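Local atomic coordinates of Ras-associated and pleckstrin homology domains-containing protein 1 (Homo sapiens, PDB entry 4GN1), a protein that mediates localized membrane signals, targets EVL and VASP to the leading edge and is implicated in lamellipodial dynamics, this chain being its Ras-associating and PH domains. Residues V10-S13 and D14-K18; N34-K38 and S39-Y43. All coordinates share one frame; numbering follows the deposited sequence.

Contact 1: residues V10-S13 and D14-K18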
ATOM      1  N   VAL A  10      16.565  10.156  -7.190  1.00 19.70           N
ATOM      2  CA  VAL A  10      15.112  10.119  -7.303  1.00 19.97           C
ATOM      3  C   VAL A  10      14.702  10.367  -8.745  1.00 20.79           C
ATOM      4  O   VAL A  10      15.154  11.343  -9.360  1.00 21.10           O
ATOM      5  CB  VAL A  10      14.428  11.192  -6.406  1.00 19.38           C
ATOM      6  CG1 VAL A  10      12.927  11.064  -6.480  1.00 18.89           C
ATOM      7  CG2 VAL A  10      14.845  11.049  -4.959  1.00 18.56           C
ATOM      8  N   HIS A  11      13.842   9.495  -9.269  1.00 21.21           N
ATOM      9  CA  HIS A  11      13.227   9.710 -10.587  1.00 23.63           C
ATOM     10  C   HIS A  11      12.013  10.573 -10.525  1.00 24.92           C
ATOM     11  O   HIS A  11      11.087  10.314  -9.756  1.00 23.76           O
ATOM     12  CB  HIS A  11      12.952   8.394 -11.295  1.00 23.88           C
ATOM     13  CG  HIS A  11      14.205   7.595 -11.545  1.00 24.99           C
ATOM     14  ND1 HIS A  11      14.831   6.895 -10.562  1.00 24.60           N
ATOM     15  CD2 HIS A  11      14.981   7.455 -12.682  1.00 26.29           C
ATOM     16  CE1 HIS A  11      15.936   6.318 -11.064  1.00 25.87           C
ATOM     17  NE2 HIS A  11      16.026   6.659 -12.363  1.00 27.52           N
ATOM     18  N   MET A  12      12.033  11.640 -11.314  1.00 28.35           N
ATOM     19  CA  MET A  12      10.921  12.594 -11.333  1.00 31.77           C
ATOM     20  C   MET A  12       9.844  12.143 -12.294  1.00 35.69           C
ATOM     21  O   MET A  12       9.938  11.080 -12.946  1.00 35.81           O
ATOM     22  CB  MET A  12      11.374  14.038 -11.639  1.00 31.35           C
ATOM     23  CG  MET A  12      12.590  14.506 -10.843  1.00 30.44           C
ATOM     24  SD  MET A  12      12.396  14.417  -9.044  1.00 29.43           S
ATOM     25  CE  MET A  12      11.818  16.085  -8.656  1.00 29.69           C
ATOM     26  N   SER A  13       8.811  12.965 -12.362  1.00 40.46           N
ATOM     27  CA  SER A  13       7.570  12.606 -13.021  1.00 46.14           C
ATOM     28  C   SER A  13       7.780  12.486 -14.523  1.00 49.26           C
ATOM     29  O   SER A  13       7.053  11.752 -15.189  1.00 51.97           O
ATOM     30  CB  SER A  13       6.495  13.647 -12.697  1.00 49.44           C
ATOM     31  OG  SER A  13       6.740  14.254 -11.428  1.00 51.79           O
ATOM     32  N   ASP A  14       8.795  13.188 -15.039  1.00 51.07           N
ATOM     33  CA  ASP A  14       9.133  13.184 -16.475  1.00 51.08           C
ATOM     34  C   ASP A  14      10.350  12.304 -16.810  1.00 49.87           C
ATOM     35  O   ASP A  14      11.065  12.574 -17.779  1.00 51.84           O
ATOM     36  CB  ASP A  14       9.336  14.628 -16.989  1.00 50.41           C
ATOM     37  CG  ASP A  14      10.435  15.377 -16.234  1.00 49.85           C
ATOM     38  OD1 ASP A  14      10.963  14.843 -15.236  1.00 49.00           O
ATOM     39  OD2 ASP A  14      10.792  16.497 -16.645  1.00 50.33           O
ATOM     40  N   ASP A  15      10.583  11.265 -16.005  1.00 47.97           N
ATOM     41  CA  ASP A  15      11.640  10.269 -16.263  1.00 47.39           C
ATOM     42  C   ASP A  15      13.076  10.790 -16.007  1.00 45.43           C
ATOM     43  O   ASP A  15      14.036  10.009 -15.981  1.00 47.67           O
ATOM     44  CB  ASP A  15      11.509   9.700 -17.693  1.00 50.62           C
ATOM     45  CG  ASP A  15      11.853   8.201 -17.790  1.00 53.54           C
ATOM     46  OD1 ASP A  15      12.416   7.606 -16.835  1.00 54.77           O
ATOM     47  OD2 ASP A  15      11.558   7.609 -18.852  1.00 55.70           O
ATOM     48  N   SER A  16      13.230  12.098 -15.826  1.00 41.53           N
ATOM     49  CA  SER A  16      14.503  12.660 -15.392  1.00 38.34           C
ATOM     50  C   SER A  16      14.781  12.252 -13.941  1.00 35.54           C
ATOM     51  O   SER A  16      13.907  11.706 -13.245  1.00 33.14           O
ATOM     52  CB  SER A  16      14.482  14.179 -15.503  1.00 38.99           C
ATOM     53  OG  SER A  16      13.659  14.732 -14.498  1.00 37.70           O
ATOM     54  N   SER A  17      15.996  12.521 -13.487  1.00 32.93           N
ATOM     55  CA  SER A  17      16.388  12.114 -12.170  1.00 31.17           C
ATOM     56  C   SER A  17      17.179  13.209 -11.469  1.00 31.33           C
ATOM     57  O   SER A  17      17.786  14.047 -12.116  1.00 32.48           O
ATOM     58  CB  SER A  17      17.133  10.769 -12.218  1.00 30.79           C
ATOM     59  OG  SER A  17      18.469  10.931 -12.605  1.00 30.87           O
ATOM     60  N   LYS A  18      17.149  13.209 -10.141  1.00 30.76           N
ATOM     61  CA  LYS A  18      17.853  14.217  -9.356  1.00 32.01           C
ATOM     62  C   LYS A  18      18.443  13.569  -8.131  1.00 30.33           C
ATOM     63  O   LYS A  18      17.867  12.628  -7.601  1.00 28.87           O
ATOM     64  CB  LYS A  18      16.910  15.355  -8.941  1.00 33.09           C
ATOM     65  CG  LYS A  18      16.782  16.448 -10.004  1.00 37.36           C
ATOM     66  CD  LYS A  18      15.556  17.334  -9.776  1.00 39.45           C
ATOM     67  CE  LYS A  18      15.300  18.293 -10.941  1.00 41.23           C
ATOM     68  NZ  LYS A  18      13.964  18.957 -10.790  1.00 41.91           N
TER

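Contact 2: residues N34-K38 and S39-Y43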
ATOM      1  N   ASN A  34      11.276  18.469   1.120  1.00 19.60           N
ATOM      2  CA  ASN A  34      12.469  18.914   0.409  1.00 20.39           C
ATOM      3  C   ASN A  34      12.351  18.743  -1.096  1.00 20.42           C
ATOM      4  O   ASN A  34      12.655  19.664  -1.844  1.00 21.87           O
ATOM      5  CB  ASN A  34      13.730  18.223   0.948  1.00 20.70           C
ATOM      6  CG  ASN A  34      14.121  18.735   2.313  1.00 21.76           C
ATOM      7  OD1 ASN A  34      13.670  19.797   2.737  1.00 23.74           O
ATOM      8  ND2 ASN A  34      14.939  17.979   3.024  1.00 21.90           N
ATOM      9  N   LEU A  35      11.886  17.587  -1.552  1.00 19.19           N
ATOM     10  CA  LEU A  35      11.646  17.418  -2.971  1.00 19.70           C
ATOM     11  C   LEU A  35      10.722  18.522  -3.542  1.00 20.99           C
ATOM     12  O   LEU A  35      10.989  19.079  -4.614  1.00 21.49           O
ATOM     13  CB  LEU A  35      11.117  16.017  -3.277  1.00 18.44           C
ATOM     14  CG  LEU A  35      12.196  14.942  -3.303  1.00 18.51           C
ATOM     15  CD1 LEU A  35      11.607  13.541  -3.137  1.00 17.16           C
ATOM     16  CD2 LEU A  35      13.001  15.069  -4.587  1.00 18.63           C
ATOM     17  N   MET A  36       9.650  18.832  -2.825  1.00 21.56           N
ATOM     18  CA  MET A  36       8.754  19.927  -3.223  1.00 24.27           C
ATOM     19  C   MET A  36       9.466  21.291  -3.314  1.00 26.43           C
ATOM     20  O   MET A  36       9.382  21.927  -4.349  1.00 26.48           O
ATOM     21  CB  MET A  36       7.480  19.957  -2.370  1.00 24.32           C
ATOM     22  CG  MET A  36       6.679  18.664  -2.538  1.00 24.12           C
ATOM     23  SD  MET A  36       5.064  18.563  -1.758  1.00 26.19           S
ATOM     24  CE  MET A  36       5.486  18.248  -0.039  1.00 24.69           C
ATOM     25  N   ASP A  37      10.238  21.673  -2.286  1.00 28.50           N
ATOM     26  CA  ASP A  37      11.014  22.933  -2.298  1.00 31.04           C
ATOM     27  C   ASP A  37      12.023  23.013  -3.438  1.00 30.99           C
ATOM     28  O   ASP A  37      12.128  24.038  -4.103  1.00 32.81           O
ATOM     29  CB  ASP A  37      11.816  23.152  -1.004  1.00 32.15           C
ATOM     30  CG  ASP A  37      10.964  23.161   0.227  1.00 33.69           C
ATOM     31  OD1 ASP A  37       9.794  23.582   0.162  1.00 34.41           O
ATOM     32  OD2 ASP A  37      11.479  22.735   1.287  1.00 36.79           O
ATOM     33  N   LYS A  38      12.790  21.957  -3.647  1.00 28.94           N
ATOM     34  CA  LYS A  38      13.864  22.057  -4.613  1.00 29.35           C
ATOM     35  C   LYS A  38      13.390  22.011  -6.069  1.00 28.62           C
ATOM     36  O   LYS A  38      14.100  22.483  -6.972  1.00 29.29           O
ATOM     37  CB  LYS A  38      14.941  21.023  -4.337  1.00 29.95           C
ATOM     38  CG  LYS A  38      15.770  21.368  -3.116  1.00 32.89           C
ATOM     39  CD  LYS A  38      16.629  22.597  -3.379  1.00 36.78           C
ATOM     40  CE  LYS A  38      17.423  23.046  -2.150  1.00 38.48           C
ATOM     41  NZ  LYS A  38      18.514  22.088  -1.810  1.00 38.58           N
ATOM     42  N   SER A  39      12.183  21.492  -6.285  1.00 26.18           N
ATOM     43  CA  SER A  39      11.690  21.297  -7.638  1.00 26.17           C
ATOM     44  C   SER A  39      10.718  22.365  -8.120  1.00 26.97           C
ATOM     45  O   SER A  39      10.524  22.527  -9.337  1.00 27.67           O
ATOM     46  CB  SER A  39      11.097  19.895  -7.814  1.00 24.71           C
ATOM     47  OG  SER A  39      10.009  19.677  -6.945  1.00 24.24           O
ATOM     48  N   HIS A  40      10.144  23.094  -7.159  1.00 26.69           N
ATOM     49  CA  HIS A  40       9.179  24.177  -7.376  1.00 27.90           C
ATOM     50  C   HIS A  40       7.883  23.682  -7.983  1.00 29.07           C
ATOM     51  O   HIS A  40       7.215  24.397  -8.744  1.00 30.28           O
ATOM     52  CB  HIS A  40       9.768  25.319  -8.185  1.00 28.10           C
ATOM     53  CG  HIS A  40      11.180  25.676  -7.815  1.00 27.96           C
ATOM     54  ND1 HIS A  40      11.522  26.144  -6.598  1.00 27.68           N
ATOM     55  CD2 HIS A  40      12.356  25.652  -8.571  1.00 28.17           C
ATOM     56  CE1 HIS A  40      12.853  26.377  -6.567  1.00 27.93           C
ATOM     57  NE2 HIS A  40      13.354  26.102  -7.782  1.00 28.23           N
ATOM     58  N   CYS A  41       7.515  22.456  -7.626  1.00 28.06           N
ATOM     59  CA  CYS A  41       6.351  21.794  -8.165  1.00 28.88           C
ATOM     60  C   CYS A  41       5.056  22.292  -7.538  1.00 30.44           C
ATOM     61  O   CYS A  41       3.981  22.090  -8.085  1.00 29.98           O
ATOM     62  CB  CYS A  41       6.482  20.279  -7.965  1.00 27.80           C
ATOM     63  SG  CYS A  41       6.432  19.698  -6.251  1.00 26.68           S
ATOM     64  N   GLY A  42       5.172  22.947  -6.386  1.00 32.93           N
ATOM     65  CA  GLY A  42       4.024  23.439  -5.640  1.00 35.81           C
ATOM     66  C   GLY A  42       3.538  22.398  -4.658  1.00 37.87           C
ATOM     67  O   GLY A  42       3.547  21.203  -4.963  1.00 39.39           O
ATOM     68  N   TYR A  43       3.116  22.848  -3.480  1.00 40.08           N
ATOM     69  CA  TYR A  43       2.629  21.957  -2.429  1.00 40.06           C
ATOM     70  C   TYR A  43       1.395  21.134  -2.797  1.00 38.94           C
ATOM     71  O   TYR A  43       0.584  21.532  -3.631  1.00 41.33           O
ATOM     72  CB  TYR A  43       2.341  22.736  -1.143  1.00 43.90           C
ATOM     73  CG  TYR A  43       2.470  21.850   0.074  1.00 46.43           C
ATOM     74  CD1 TYR A  43       3.724  21.642   0.664  1.00 47.76           C
ATOM     75  CD2 TYR A  43       1.354  21.179   0.614  1.00 46.22           C
ATOM     76  CE1 TYR A  43       3.866  20.816   1.768  1.00 49.43           C
ATOM     77  CE2 TYR A  43       1.485  20.347   1.722  1.00 49.07           C
ATOM     78  CZ  TYR A  43       2.749  20.168   2.298  1.00 50.16           C
ATOM     79  OH  TYR A  43       2.931  19.350   3.402  1.00 49.20           O
TER
HETATM   80  O   HOH W   1       7.023  23.499  -4.488  1.00 22.28           O

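Contact 1: residues V10-S13 and D14-K18
The imidazole of His11 carries Ser17 CB over one face, a CH-pi contact 4.3 Å from the ring centroid and displaced toward the rim, while the backbone O of Asp15 lies at the ring edge. His11 and Ser17 form the non-hydrogen-bonded pair of a beta hairpin; the next pair, Val10 with Lys18, is hydrogen-bonded both ways, Val10 N to Lys18 O and Lys18 N to Val10 O each measuring 2.8 Å. A type I turn from Met12 to Asp15 reverses the chain, and Asp15 follows in left-handed backbone conformation (phi 73°), the arrangement of a type I turn with a G1 beta bulge. Met12 N donates to Ser16 O at 2.7 Å; Asp15 N approaches Met12 O from above the carbonyl plane, at 3.1 Å. Just past the turn, Ser16 OG donates to Asp14 OD1 at 2.8 Å, on the syn side but well out of the carboxylate plane, and both oxygens pack on Met12 CB. Bends at chi2 (-57°) and chi3 (-94°) bring Met12 CE to 4.1 Å from Lys18 CD, where the thioether crosses the extended lysine chain at about a right angle. The hairpin joins strands 5-11 and 17-23 of the Ras-associating domain; beyond strand 5-11 runs strand 83-87, whose Phe85 packs against Val10 and Met12.

Contact 2: residues N34-K38 and S39-Y43
Met36 meets Tyr43 in a Met-aromatic contact where helix 28-39 of the ubiquitin-like Ras-associating domain ends and the chain turns into the loop leading to strand 47-53. Met36 O takes bonds from the residues and water beyond the helix, while the Met36 side chain packs on Cys41 and Tyr43. His40, the first residue to leave helical geometry, does so with positive phi (65°), and its N still donates to Met36 O at 3.1 Å. The same carbonyl oxygen accepts a hydrogen bond from a water, which in turn accepts one from Gly42 N at 2.7 Å, so the water bridges Met36 O to Gly42 N, beside the direct bond from His40 N. Ser39 N adds only weak bonds, to Leu35 O and Met36 O. The side chain supplies a shorter bond: with OG lying between the backbone N and carbonyl carbon (chi1 61°), the hydroxyl turns back along the helix and donates to Leu35 O at 2.6 Å, tilted from the carbonyl plane. The His40 ring lies with Lys38 O over one face, toward the rim.

On the apolar side, Cys41 SG sits against Met36 CG at 3.9 Å, and Phe85 of strand 83-87 and Trp47 of strand 47-53 touch both residues. A weak hydrogen bond from Tyr43 OH to Ala251 O, and contact with Lys253, bring the C-terminal end of the chain alongside the loop; the Tyr43 side chain also touches Arg29 and Asp33 of the same helix. The Met36 side chain runs out from the helix until its bend at chi3 (-78°) lays the thioether across the tyrosine: SD is over the ring face, 4.5 Å from the centroid, and CE reaches Tyr43 CE1 at 3.5 Å.

Both contacts belong to the Ras-associating domain and come in series along the chain: the hairpin of 10-18 closes first, strand 17-23 then leads to helix 28-39, and residues 34-43 form the end of that helix and its exit. Their centres are about 13 Å apart, on the same side of the centre of the chain. They meet directly through Ser39, whose CB packs on Met12 CE at 4.0 Å and on Lys18 NZ at 4.2 Å. Phe85 of strand 83-87 is shared, touching residues of each. The hairpin bend and the helix C-terminus are thus packed on each other, and both on strand 83-87, within the ubiquitin-like Ras-associating domain.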